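Endoglucanase CEL5A (Eubacterium cellulosolvens, PDB 4AFM) carries, beside its family 5 glycoside hydrolase activity, a non-catalytic carbohydrate-binding module that probably binds xyloglucan and related plant cell-wall beta-glucans. Local coordinates at residues L41-I47 with K89-A93; I56-F60 with W72-P77. All coordinates share one frame; numbering follows the deposited sequence.

Overall arrangement
Both contacts are partly buried. Contact 2 joins strands 56-62 and 71-75 of one beta hairpin, its centre about 6 Å from that of the chain, with L58 and F60 buried but W72 and Q74 exposed. Contact 1, its centre about 11 Å from the chain's, sets strand 45-52 and the preceding loop against helix 89-96; F45, K89 and I92 are buried, N42 and E90 exposed. Contact 2 rests on paired backbone bonds, with L58, F60, A73 and I75 on one face and I59, beside Q74 and under the indole of W72, on the other. Contact 1 combines one lysine serving backbone carbonyls with the F45 ring packed on the helix. I92 and Q91 pack on F60 and I75, bridging the two.

Contact 1 of 2, residues L41-I47 with K89-A93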
loop_
_atom_site.group_PDB
_atom_site.type_symbol
_atom_site.label_atom_id
_atom_site.label_comp_id
_atom_site.label_asym_id
_atom_site.label_seq_id
_atom_site.Cartn_x
_atom_site.Cartn_y
_atom_site.Cartn_z
ATOM N N LEU A 41 -9.533 2.499 -9.845
ATOM C CA LEU A 41 -9.308 1.729 -11.088
ATOM C C LEU A 41 -10.274 2.033 -12.183
ATOM O O LEU A 41 -10.058 1.735 -13.356
ATOM C CB LEU A 41 -9.397 0.267 -10.723
ATOM C CG LEU A 41 -8.138 -0.261 -9.966
ATOM C CD1 LEU A 41 -8.510 -1.526 -9.199
ATOM C CD2 LEU A 41 -6.974 -0.556 -10.925
ATOM N N ASN A 42 -11.449 2.630 -11.829
ATOM C CA ASN A 42 -12.473 2.917 -12.839
ATOM C C ASN A 42 -12.133 4.167 -13.615
ATOM O O ASN A 42 -12.689 4.304 -14.720
ATOM C CB ASN A 42 -13.829 3.165 -12.142
ATOM C CG ASN A 42 -14.339 1.921 -11.548
ATOM O OD1 ASN A 42 -14.850 1.063 -12.283
ATOM N ND2 ASN A 42 -14.319 1.745 -10.276
ATOM N N LYS A 43 -11.297 5.024 -13.140
ATOM C CA LYS A 43 -10.889 6.191 -13.976
ATOM C C LYS A 43 -9.922 5.738 -15.037
ATOM O O LYS A 43 -9.326 4.683 -14.970
ATOM C CB LYS A 43 -10.236 7.232 -13.062
ATOM C CG LYS A 43 -11.225 7.724 -12.008
ATOM C CD LYS A 43 -10.965 8.962 -11.164
ATOM C CE LYS A 43 -10.810 10.157 -12.077
ATOM N NZ LYS A 43 -12.143 10.787 -12.369
ATOM N N ASN A 44 -9.705 6.605 -16.055
ATOM C CA ASN A 44 -8.624 6.339 -16.962
ATOM C C ASN A 44 -7.387 6.767 -16.263
ATOM O O ASN A 44 -7.431 7.776 -15.502
ATOM C CB ASN A 44 -8.812 7.154 -18.250
ATOM C CG ASN A 44 -8.007 6.561 -19.337
ATOM O OD1 ASN A 44 -7.395 5.444 -19.266
ATOM N ND2 ASN A 44 -7.926 7.336 -20.451
ATOM N N PHE A 45 -6.478 5.887 -16.127
ATOM C CA PHE A 45 -5.247 6.176 -15.352
ATOM C C PHE A 45 -4.016 5.652 -16.027
ATOM O O PHE A 45 -4.080 4.830 -16.978
ATOM C CB PHE A 45 -5.371 5.521 -13.966
ATOM C CG PHE A 45 -5.400 4.005 -13.936
ATOM C CD1 PHE A 45 -4.163 3.273 -14.003
ATOM C CD2 PHE A 45 -6.566 3.264 -13.874
ATOM C CE1 PHE A 45 -4.225 1.926 -14.050
ATOM C CE2 PHE A 45 -6.608 1.925 -13.940
ATOM C CZ PHE A 45 -5.395 1.205 -14.007
ATOM N N GLU A 46 -2.882 6.173 -15.574
ATOM C CA GLU A 46 -1.595 5.552 -15.860
ATOM C C GLU A 46 -0.864 5.391 -14.585
ATOM O O GLU A 46 -1.136 6.103 -13.586
ATOM C CB GLU A 46 -0.753 6.370 -16.822
ATOM C CG GLU A 46 -0.574 7.790 -16.466
ATOM C CD GLU A 46 0.082 8.584 -17.582
ATOM O OE1 GLU A 46 0.039 8.155 -18.788
ATOM O OE2 GLU A 46 0.635 9.664 -17.172
ATOM N N ILE A 47 0.001 4.399 -14.549
ATOM C CA ILE A 47 0.887 4.199 -13.407
ATOM C C ILE A 47 2.296 4.547 -13.852
ATOM O O ILE A 47 2.749 3.986 -14.925
ATOM C CB ILE A 47 0.772 2.737 -12.936
ATOM C CG1 ILE A 47 -0.669 2.497 -12.346
ATOM C CG2 ILE A 47 1.852 2.403 -11.864
ATOM C CD1 ILE A 47 -0.949 1.085 -12.064
ATOM N N LYS A 89 -3.843 2.369 -18.475
ATOM C CA LYS A 89 -4.957 1.516 -18.245
ATOM C C LYS A 89 -5.349 0.749 -19.523
ATOM O O LYS A 89 -5.730 -0.436 -19.480
ATOM C CB LYS A 89 -6.193 2.322 -17.769
ATOM C CG LYS A 89 -7.388 1.462 -17.574
ATOM C CD LYS A 89 -8.552 2.298 -17.016
ATOM C CE LYS A 89 -9.697 1.444 -16.704
ATOM N NZ LYS A 89 -10.819 2.258 -16.076
ATOM N N GLU A 90 -5.298 1.410 -20.673
ATOM C CA GLU A 90 -5.794 0.658 -21.828
ATOM C C GLU A 90 -4.759 -0.509 -22.112
ATOM O O GLU A 90 -5.244 -1.608 -22.522
ATOM C CB GLU A 90 -5.894 1.651 -22.964
ATOM C CG GLU A 90 -6.947 2.792 -22.875
ATOM C CD GLU A 90 -8.278 2.581 -22.061
ATOM O OE1 GLU A 90 -9.171 1.866 -22.575
ATOM O OE2 GLU A 90 -8.509 3.217 -20.948
ATOM N N GLN A 91 -3.479 -0.344 -21.925
ATOM C CA GLN A 91 -2.569 -1.465 -22.095
ATOM C C GLN A 91 -2.847 -2.579 -21.099
ATOM O O GLN A 91 -2.864 -3.773 -21.360
ATOM C CB GLN A 91 -1.243 -0.803 -21.957
ATOM C CG GLN A 91 -0.175 -1.738 -21.791
ATOM C CD GLN A 91 1.082 -1.123 -21.163
ATOM O OE1 GLN A 91 1.151 -0.193 -20.311
ATOM N NE2 GLN A 91 2.157 -1.745 -21.561
ATOM N N ILE A 92 -3.097 -2.184 -19.831
ATOM C CA ILE A 92 -3.385 -3.156 -18.779
ATOM C C ILE A 92 -4.659 -3.892 -19.146
ATOM O O ILE A 92 -4.703 -5.135 -18.955
ATOM C CB ILE A 92 -3.514 -2.405 -17.396
ATOM C CG1 ILE A 92 -2.186 -1.777 -16.991
ATOM C CG2 ILE A 92 -4.039 -3.317 -16.374
ATOM C CD1 ILE A 92 -2.316 -0.681 -15.877
ATOM N N ALA A 93 -5.718 -3.210 -19.549
ATOM C CA ALA A 93 -6.975 -3.877 -19.869
ATOM C C ALA A 93 -6.792 -4.886 -21.021
ATOM O O ALA A 93 -7.418 -5.951 -20.946
ATOM C CB ALA A 93 -8.001 -2.794 -20.247
#
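K89, at the start of helix 89-96, reaches across to the 41-47 segment with both its backbone and its side chain. Among the polar contacts, K89 N donates to F45 O at 2.9 Å, tying the first helical residue to the strand. The side chain, with CG anti to the backbone N (chi1 178°) and extended all the way out, carries its ammonium into the loop. There K89 NZ bonds to L41 O at 2.9 Å, in the carbonyl plane and on a lone pair, and to K43 O at 3.1 Å, this time from above the carbonyl plane. Lysine suits the place because its long chain can deliver an N-H donor to carbonyls that the turn gathers together.

The apolar contacts use the same chain. K89 CB sits over the centre of one face of the F45 ring, 3.9 Å from the centroid, a CH-pi contact, while CD lies 3.7 Å from F45 CE2. I92 CD1 approaches F45 CE1 obliquely at 3.7 Å, and F39 meets the same ring edge-to-face. Cut back to an alanine, the residue would keep its CB over F45 but is likely to leave the carbonyls of L41 and K43 without this donor and the loop less firmly tied to the helix.

K89 is buried, and its positive charge is met here by carbonyl dipoles, which would be expected to offset part of the cost of burying it.

Contact 2 of 2, residues I56-F60 with W72-P77; sequences IVLIF and WAQISP
I59 sends its side chain over the indole of W72, and its branches divide the work. From CB, CG2 stands over the six-membered ring, 3.5 Å from the centroid and 4° off the normal, a CH-pi contact. The other branch starts at CG1, 3.9 Å from W72 CZ2. In the conformer described, a bend at chi2 (-55°) then turns its tip, CD1, to Q74 CG at 3.5 Å; the two side chains lie side by side. Beta-branched isoleucine thus serves two neighbours at once. The indole is also held by W72 NE1, which donates to Q74 OE1 at 2.9 Å, in the ring plane and on a lone pair.

Beneath these side chains the backbones form an antiparallel beta hairpin. I59 and Q74 are a non-hydrogen-bonded pair, flanked by the hydrogen-bonded pairs L58 with I75 and F60 with A73; L58 N reaches I75 O at 3.0 Å, and A73 N reaches F60 O at 2.8 Å.

L58, F60, A73 and I75 point to the other face of the sheet, where apolar residues suit the packing against helix 89-96: I92 touches both F60 and I75. Small A73 brings its CB within 4.3 Å of F60 CB, and beyond the L58-I75 pair P77 CG meets I56 CG2 at 3.9 Å.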
loop_
_atom_site.group_PDB
_atom_site.type_symbol
_atom_site.label_atom_id
_atom_site.label_comp_id
_atom_site.label_asym_id
_atom_site.label_seq_id
_atom_site.Cartn_x
_atom_site.Cartn_y
_atom_site.Cartn_z
ATOM N N ILE A 56 11.584 -3.801 -15.548
ATOM C CA ILE A 56 10.435 -3.731 -14.667
ATOM C C ILE A 56 9.225 -4.251 -15.366
ATOM O O ILE A 56 8.999 -4.052 -16.581
ATOM C CB ILE A 56 10.246 -2.290 -14.157
ATOM C CG1 ILE A 56 9.253 -2.229 -12.983
ATOM C CG2 ILE A 56 9.841 -1.347 -15.287
ATOM C CD1 ILE A 56 9.238 -0.875 -12.321
ATOM N N VAL A 57 8.331 -4.915 -14.637
ATOM C CA VAL A 57 6.990 -5.290 -15.133
ATOM C C VAL A 57 5.934 -4.908 -14.115
ATOM O O VAL A 57 6.187 -4.826 -12.916
ATOM C CB VAL A 57 6.867 -6.783 -15.536
ATOM C CG1 VAL A 57 7.807 -7.105 -16.680
ATOM C CG2 VAL A 57 7.165 -7.675 -14.342
ATOM N N LEU A 58 4.718 -4.776 -14.610
ATOM C CA LEU A 58 3.521 -4.557 -13.813
ATOM C C LEU A 58 2.664 -5.778 -13.998
ATOM O O LEU A 58 2.458 -6.274 -15.149
ATOM C CB LEU A 58 2.792 -3.290 -14.280
ATOM C CG LEU A 58 1.466 -2.994 -13.561
ATOM C CD1 LEU A 58 1.719 -2.647 -12.103
ATOM C CD2 LEU A 58 0.810 -1.798 -14.312
ATOM N N ILE A 59 2.100 -6.332 -12.950
ATOM C CA ILE A 59 1.247 -7.570 -12.908
ATOM C C ILE A 59 -0.144 -7.123 -12.503
ATOM O O ILE A 59 -0.248 -6.561 -11.368
ATOM C CB ILE A 59 1.763 -8.639 -11.869
ATOM C CG1 ILE A 59 3.250 -8.951 -11.999
ATOM C CG2 ILE A 59 0.901 -9.882 -11.933
ATOM C CD1 ILE A 59 3.703 -9.397 -13.372
ATOM N N PHE A 60 -1.196 -7.395 -13.241
ATOM C CA PHE A 60 -2.582 -7.421 -12.737
ATOM C C PHE A 60 -2.999 -8.850 -12.741
ATOM O O PHE A 60 -2.861 -9.513 -13.846
ATOM C CB PHE A 60 -3.510 -6.584 -13.608
ATOM C CG PHE A 60 -3.590 -5.125 -13.235
ATOM C CD1 PHE A 60 -2.428 -4.343 -12.960
ATOM C CD2 PHE A 60 -4.818 -4.551 -13.143
ATOM C CE1 PHE A 60 -2.603 -2.983 -12.637
ATOM C CE2 PHE A 60 -4.936 -3.162 -12.837
ATOM C CZ PHE A 60 -3.841 -2.423 -12.533
ATOM N N TRP A 72 -2.943 -13.804 -15.435
ATOM C CA TRP A 72 -1.655 -13.229 -15.001
ATOM C C TRP A 72 -1.244 -12.218 -16.056
ATOM O O TRP A 72 -0.611 -12.606 -17.111
ATOM C CB TRP A 72 -0.650 -14.324 -14.798
ATOM C CG TRP A 72 0.683 -13.807 -14.233
ATOM C CD1 TRP A 72 1.795 -13.515 -14.995
ATOM C CD2 TRP A 72 1.004 -13.574 -12.839
ATOM N NE1 TRP A 72 2.831 -13.120 -14.140
ATOM C CE2 TRP A 72 2.377 -13.123 -12.860
ATOM C CE3 TRP A 72 0.340 -13.696 -11.667
ATOM C CZ2 TRP A 72 3.067 -12.839 -11.649
ATOM C CZ3 TRP A 72 0.983 -13.370 -10.461
ATOM C CH2 TRP A 72 2.361 -12.935 -10.494
ATOM N N ALA A 73 -1.672 -11.019 -15.932
ATOM C CA ALA A 73 -1.536 -9.898 -16.997
ATOM C C ALA A 73 -0.131 -9.295 -16.693
ATOM O O ALA A 73 -0.136 -8.243 -15.898
ATOM C CB ALA A 73 -2.657 -9.003 -17.008
ATOM N N GLN A 74 0.930 -9.831 -17.099
ATOM C CA GLN A 74 2.281 -9.335 -16.927
ATOM C C GLN A 74 2.533 -8.368 -18.075
ATOM O O GLN A 74 2.507 -8.842 -19.291
ATOM C CB GLN A 74 3.203 -10.427 -16.889
ATOM C CG GLN A 74 4.598 -10.073 -16.730
ATOM C CD GLN A 74 5.388 -11.265 -16.449
ATOM O OE1 GLN A 74 5.117 -12.182 -15.705
ATOM N NE2 GLN A 74 6.496 -11.305 -17.197
ATOM N N ILE A 75 2.809 -7.130 -17.801
ATOM C CA ILE A 75 3.014 -6.172 -18.852
ATOM C C ILE A 75 4.294 -5.448 -18.656
ATOM O O ILE A 75 4.730 -5.028 -17.595
ATOM C CB ILE A 75 2.014 -5.225 -19.266
ATOM C CG1 ILE A 75 1.645 -4.543 -18.013
ATOM C CG2 ILE A 75 0.760 -5.876 -19.863
ATOM C CD1 ILE A 75 0.823 -3.253 -18.329
ATOM N N SER A 76 4.915 -5.290 -19.822
ATOM C CA SER A 76 6.085 -4.383 -19.912
ATOM C C SER A 76 5.559 -2.968 -19.999
ATOM O O SER A 76 4.468 -2.728 -20.329
ATOM C CB SER A 76 6.958 -4.788 -21.130
ATOM O OG SER A 76 6.068 -4.727 -22.137
ATOM N N PRO A 77 6.466 -1.979 -19.750
ATOM C CA PRO A 77 6.005 -0.576 -19.863
ATOM C C PRO A 77 5.416 -0.255 -21.220
ATOM O O PRO A 77 5.940 -0.732 -22.232
ATOM C CB PRO A 77 7.352 0.162 -19.658
ATOM C CG PRO A 77 8.184 -0.768 -18.764
ATOM C CD PRO A 77 7.832 -2.117 -19.280
#